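Local coordinates for protein glycoside hydrolase family 81 (Clostridium thermocellum, PDB 6FOP) that probably hydrolyses beta-1,3-glucans such as laminarin, as a family 81 glucanase of the bacterium's cellulosome, at residues S374-W379 against L424-Q429; D332-V337 against I369-S374. All coordinates share one frame; numbering follows the deposited sequence.

Contact 1. Residues S374-W379 against L424-Q429; sequences SSLEDW and LHAAAQ. With CA (calcium ion), chain C; CA (calcium ion), chain D.
L376 reaches across to A426 and A427 in a small van der Waals contact, with 93 Å² buried over both sides and no hydrogen bond between the segments. One methyl does the touching. L376 CD1 lies 3.8 Å from A427 N, and its apolar partners are A426 CB at 4.0 Å and A427 CB at 4.3 Å, so it rests against the peptide linking the two alanines. An extended second torsion (chi2 175°) carries CD1 outward to that peptide. The CA atoms of L376 and A427 are 7.7 Å apart, a close approach that the short alanine side chains permit. Helices 362-379 and 416-433 meet here inside the C-terminal domain, which in family 81 is an (alpha/alpha)6 barrel; F423 and I430 continue the packing around L376. Within 424-429, Q429 NE2 donates almost straight (175°) to H425 NE2, in the plane of its own amide but tilted from the imidazole plane. Metal bonds engage D378, near the C-terminal end of 374-379. One calcium takes D378 O (2.4 Å) together with OD1, while the second takes OD1 and OD2 (both 2.6 Å) plus four waters. OD1 thus bridges the two ions, whose protein ligands also include T381, E386 and K389.

Contact 2. Residues D332-V337 against I369-S374; sequences DAPVAV and ISFMKS
D332 meets F371 through its CA and CB, not through its carboxylate. D332 CA stands 3.5 Å above the plane of the F371 ring, offset toward the rim, and lies 3.8 Å from the ring centroid at 22° from the normal; this is the geometry of a CH-pi contact over one face. D332 CB adds to it at 3.7 Å from F371 CE1, while in the conformer given the carboxylate leads away from the ring, its OD1 at most in a long, weak ion pair with R367. The aromatic side reaches the loop because F371 CG is anti to the backbone N (chi1 -168°), which swings the ring off helix 362-379. Two residues on, P334 brings CD to 4.3 Å from F371 CZ, an oblique apolar approach that adds the proline to the contact at CZ. From V335 the loop draws away from residues 369-374, and V335 and A336 pack on W341. Along 369-374, S374 N gives S370 O the ordinary helical bond, and in the conformer given S374 OG adds a second one of 2.9 Å from the opposite face of the carbonyl plane. All of this is a surface contact, with 121 Å² buried over both sides. The loop links helix 317-329 to helix 339-359, whose H345 ring meets F371 with the planes near perpendicular, while on the inner side of helix 362-379 M372 packs against S350 of helix 339-359 and against A426, Q429 and I430 of helix 416-433.

Contacts 1 and 2 use successive turns of helix 362-379, share S374, and have centres about 9 Å apart. At contact 1 the helix packs on helix 416-433 in the interior, where all three touching residues are buried; at contact 2 it meets a loop at the surface. They touch directly: M372 CE lies 3.7 Å from A426 O and 4.1 Å from Q429 CB, and W379 CZ2 approaches V337 O to 3.5 Å. The paired calcium ions, 3.9 Å apart, lie at the D378 end of the helix, with the F371 side chain about 11 Å from a calcium. The loop of contact 2 comes near this site too, since V337 touches the calcium ligand K389.

Contact 1. Residues S374-W379 against L424-Q429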
# COMPACT_ATOMS: atom_id res chain seq x y z
N SER A 374 -27.13 8.29 -10.15
CA SER A 374 -27.44 7.79 -11.49
C SER A 374 -26.17 7.22 -12.14
O SER A 374 -26.22 6.19 -12.83
CB SER A 374 -28.09 8.86 -12.36
OG SER A 374 -27.23 9.97 -12.59
N SER A 375 -25.04 7.87 -11.93
CA SER A 375 -23.83 7.38 -12.56
C SER A 375 -23.34 6.08 -11.91
O SER A 375 -22.94 5.19 -12.64
CB SER A 375 -22.74 8.44 -12.63
OG SER A 375 -22.26 8.74 -11.35
N LEU A 376 -23.39 5.98 -10.58
CA LEU A 376 -23.02 4.73 -9.92
C LEU A 376 -23.95 3.60 -10.33
O LEU A 376 -23.51 2.48 -10.59
CB LEU A 376 -22.96 4.87 -8.40
CG LEU A 376 -21.76 5.67 -7.90
CD1 LEU A 376 -21.89 5.83 -6.40
CD2 LEU A 376 -20.42 5.03 -8.28
N GLU A 377 -25.25 3.88 -10.43
CA GLU A 377 -26.21 2.84 -10.82
C GLU A 377 -25.90 2.37 -12.26
O GLU A 377 -25.96 1.19 -12.54
CB GLU A 377 -27.64 3.35 -10.69
CG GLU A 377 -28.04 3.65 -9.24
CD GLU A 377 -29.36 4.38 -9.09
OE1 GLU A 377 -30.17 4.38 -10.04
OE2 GLU A 377 -29.60 4.92 -7.99
N ASP A 378 -25.49 3.29 -13.13
CA ASP A 378 -25.09 2.94 -14.51
C ASP A 378 -23.80 2.07 -14.46
O ASP A 378 -23.77 0.95 -14.99
CB ASP A 378 -24.92 4.21 -15.37
CG ASP A 378 -24.68 3.91 -16.84
OD1 ASP A 378 -24.36 2.75 -17.24
OD2 ASP A 378 -24.84 4.86 -17.65
N TRP A 379 -22.76 2.57 -13.81
CA TRP A 379 -21.52 1.80 -13.72
C TRP A 379 -21.75 0.43 -13.13
O TRP A 379 -21.08 -0.52 -13.54
CB TRP A 379 -20.44 2.56 -12.95
CG TRP A 379 -19.70 3.60 -13.77
CD1 TRP A 379 -19.96 4.95 -13.86
CD2 TRP A 379 -18.57 3.37 -14.60
NE1 TRP A 379 -19.07 5.54 -14.69
CE2 TRP A 379 -18.18 4.60 -15.14
CE3 TRP A 379 -17.82 2.23 -14.92
CZ2 TRP A 379 -17.10 4.72 -16.03
CZ3 TRP A 379 -16.77 2.35 -15.78
CH2 TRP A 379 -16.39 3.57 -16.31
N LEU A 424 -15.85 4.35 -4.44
CA LEU A 424 -16.19 3.96 -3.09
C LEU A 424 -16.50 5.17 -2.21
O LEU A 424 -17.39 5.11 -1.37
CB LEU A 424 -15.07 3.12 -2.48
CG LEU A 424 -14.84 1.76 -3.16
CD1 LEU A 424 -13.60 1.11 -2.54
CD2 LEU A 424 -16.06 0.87 -3.07
N HIS A 425 -15.77 6.26 -2.42
CA HIS A 425 -16.03 7.48 -1.66
C HIS A 425 -17.47 7.98 -1.94
O HIS A 425 -18.23 8.26 -1.02
CB HIS A 425 -14.98 8.55 -1.91
CG HIS A 425 -15.13 9.72 -1.00
ND1 HIS A 425 -14.48 10.91 -1.22
CD2 HIS A 425 -15.82 9.88 0.16
CE1 HIS A 425 -14.78 11.76 -0.25
NE2 HIS A 425 -15.60 11.17 0.59
N ALA A 426 -17.82 8.04 -3.22
CA ALA A 426 -19.16 8.48 -3.59
C ALA A 426 -20.20 7.55 -3.02
O ALA A 426 -21.23 8.00 -2.51
CB ALA A 426 -19.28 8.59 -5.09
N ALA A 427 -19.98 6.25 -3.11
CA ALA A 427 -20.93 5.28 -2.57
C ALA A 427 -21.10 5.44 -1.07
O ALA A 427 -22.20 5.33 -0.55
CB ALA A 427 -20.49 3.88 -2.88
N ALA A 428 -20.00 5.66 -0.37
CA ALA A 428 -20.04 5.89 1.08
C ALA A 428 -20.82 7.14 1.44
O ALA A 428 -21.61 7.12 2.42
CB ALA A 428 -18.64 5.93 1.65
N GLN A 429 -20.59 8.24 0.71
CA GLN A 429 -21.36 9.45 0.99
C GLN A 429 -22.86 9.21 0.76
O GLN A 429 -23.69 9.71 1.54
CB GLN A 429 -20.86 10.61 0.15
CG GLN A 429 -19.45 11.11 0.47
CD GLN A 429 -19.28 11.63 1.88
OE1 GLN A 429 -20.25 11.91 2.58
NE2 GLN A 429 -18.04 11.76 2.33
CA CA C . -23.95 0.44 -17.28
CA CA D . -25.07 3.27 -19.66
O HOH W 1 -25.88 5.22 -20.58
O HOH W 2 -23.16 3.64 -20.70
O HOH W 3 -27.21 2.69 -18.84
O HOH W 4 -26.19 2.47 -21.64

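Contact 2. Residues D332-V337 against I369-S374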
# COMPACT_ATOMS: atom_id res chain seq x y z
N ASP A 332 -22.73 17.36 -14.00
CA ASP A 332 -22.81 16.25 -14.93
C ASP A 332 -21.70 16.28 -15.99
O ASP A 332 -21.84 15.65 -17.05
CB ASP A 332 -24.20 16.24 -15.58
CG ASP A 332 -24.49 17.50 -16.37
OD1 ASP A 332 -23.74 18.51 -16.25
OD2 ASP A 332 -25.49 17.47 -17.12
N ALA A 333 -20.58 16.95 -15.69
CA ALA A 333 -19.50 17.24 -16.66
C ALA A 333 -18.12 16.73 -16.19
O ALA A 333 -17.21 17.51 -15.90
CB ALA A 333 -19.46 18.74 -16.96
N PRO A 334 -17.94 15.40 -16.13
CA PRO A 334 -16.58 14.88 -15.91
C PRO A 334 -15.67 15.29 -17.08
O PRO A 334 -16.15 15.48 -18.21
CB PRO A 334 -16.78 13.36 -15.89
CG PRO A 334 -18.08 13.13 -16.60
CD PRO A 334 -18.93 14.34 -16.37
N VAL A 335 -14.37 15.43 -16.81
CA VAL A 335 -13.45 15.83 -17.87
C VAL A 335 -13.20 14.68 -18.86
O VAL A 335 -12.87 14.91 -20.01
CB VAL A 335 -12.12 16.38 -17.33
CG1 VAL A 335 -12.35 17.55 -16.38
CG2 VAL A 335 -11.31 15.29 -16.71
N ALA A 336 -13.38 13.44 -18.39
CA ALA A 336 -13.27 12.25 -19.25
C ALA A 336 -14.04 11.14 -18.55
O ALA A 336 -14.39 11.27 -17.37
CB ALA A 336 -11.81 11.88 -19.50
N VAL A 337 -14.38 10.09 -19.29
CA VAL A 337 -15.35 9.13 -18.79
C VAL A 337 -14.80 7.71 -18.63
O VAL A 337 -15.56 6.80 -18.36
CB VAL A 337 -16.65 9.16 -19.57
CG1 VAL A 337 -17.30 10.54 -19.41
CG2 VAL A 337 -16.40 8.82 -21.03
N ILE A 369 -26.18 14.72 -5.68
CA ILE A 369 -26.67 13.37 -5.30
C ILE A 369 -27.24 12.64 -6.48
O ILE A 369 -27.00 11.45 -6.67
CB ILE A 369 -27.74 13.39 -4.17
CG1 ILE A 369 -27.08 13.80 -2.87
CG2 ILE A 369 -28.39 12.01 -3.99
CD1 ILE A 369 -28.00 13.96 -1.68
N SER A 370 -28.03 13.34 -7.30
CA SER A 370 -28.66 12.73 -8.47
C SER A 370 -27.61 12.17 -9.42
O SER A 370 -27.73 11.06 -9.93
CB SER A 370 -29.53 13.73 -9.22
OG SER A 370 -30.07 13.18 -10.41
N PHE A 371 -26.57 12.98 -9.70
CA PHE A 371 -25.51 12.53 -10.60
C PHE A 371 -24.69 11.39 -9.98
O PHE A 371 -24.36 10.43 -10.67
CB PHE A 371 -24.60 13.67 -11.08
CG PHE A 371 -23.71 13.24 -12.23
CD1 PHE A 371 -24.23 13.16 -13.50
CD2 PHE A 371 -22.41 12.83 -12.02
CE1 PHE A 371 -23.47 12.75 -14.57
CE2 PHE A 371 -21.63 12.43 -13.10
CZ PHE A 371 -22.15 12.38 -14.36
N MET A 372 -24.40 11.50 -8.69
CA MET A 372 -23.67 10.44 -8.02
C MET A 372 -24.43 9.12 -8.10
O MET A 372 -23.89 8.08 -8.48
CB MET A 372 -23.41 10.81 -6.55
CG MET A 372 -22.41 11.94 -6.41
SD MET A 372 -22.44 12.75 -4.79
CE MET A 372 -21.70 11.48 -3.75
N LYS A 373 -25.72 9.15 -7.75
CA LYS A 373 -26.52 7.94 -7.79
C LYS A 373 -26.69 7.44 -9.22
O LYS A 373 -26.48 6.25 -9.48
CB LYS A 373 -27.89 8.16 -7.15
CG LYS A 373 -27.89 8.25 -5.63
CD LYS A 373 -29.33 8.38 -5.10
CE LYS A 373 -29.44 8.19 -3.60
NZ LYS A 373 -30.87 8.25 -3.18
N SER A 374 -27.13 8.29 -10.15
CA SER A 374 -27.44 7.79 -11.49
C SER A 374 -26.17 7.22 -12.14
O SER A 374 -26.22 6.19 -12.83
CB SER A 374 -28.09 8.86 -12.36
OG SER A 374 -27.23 9.97 -12.59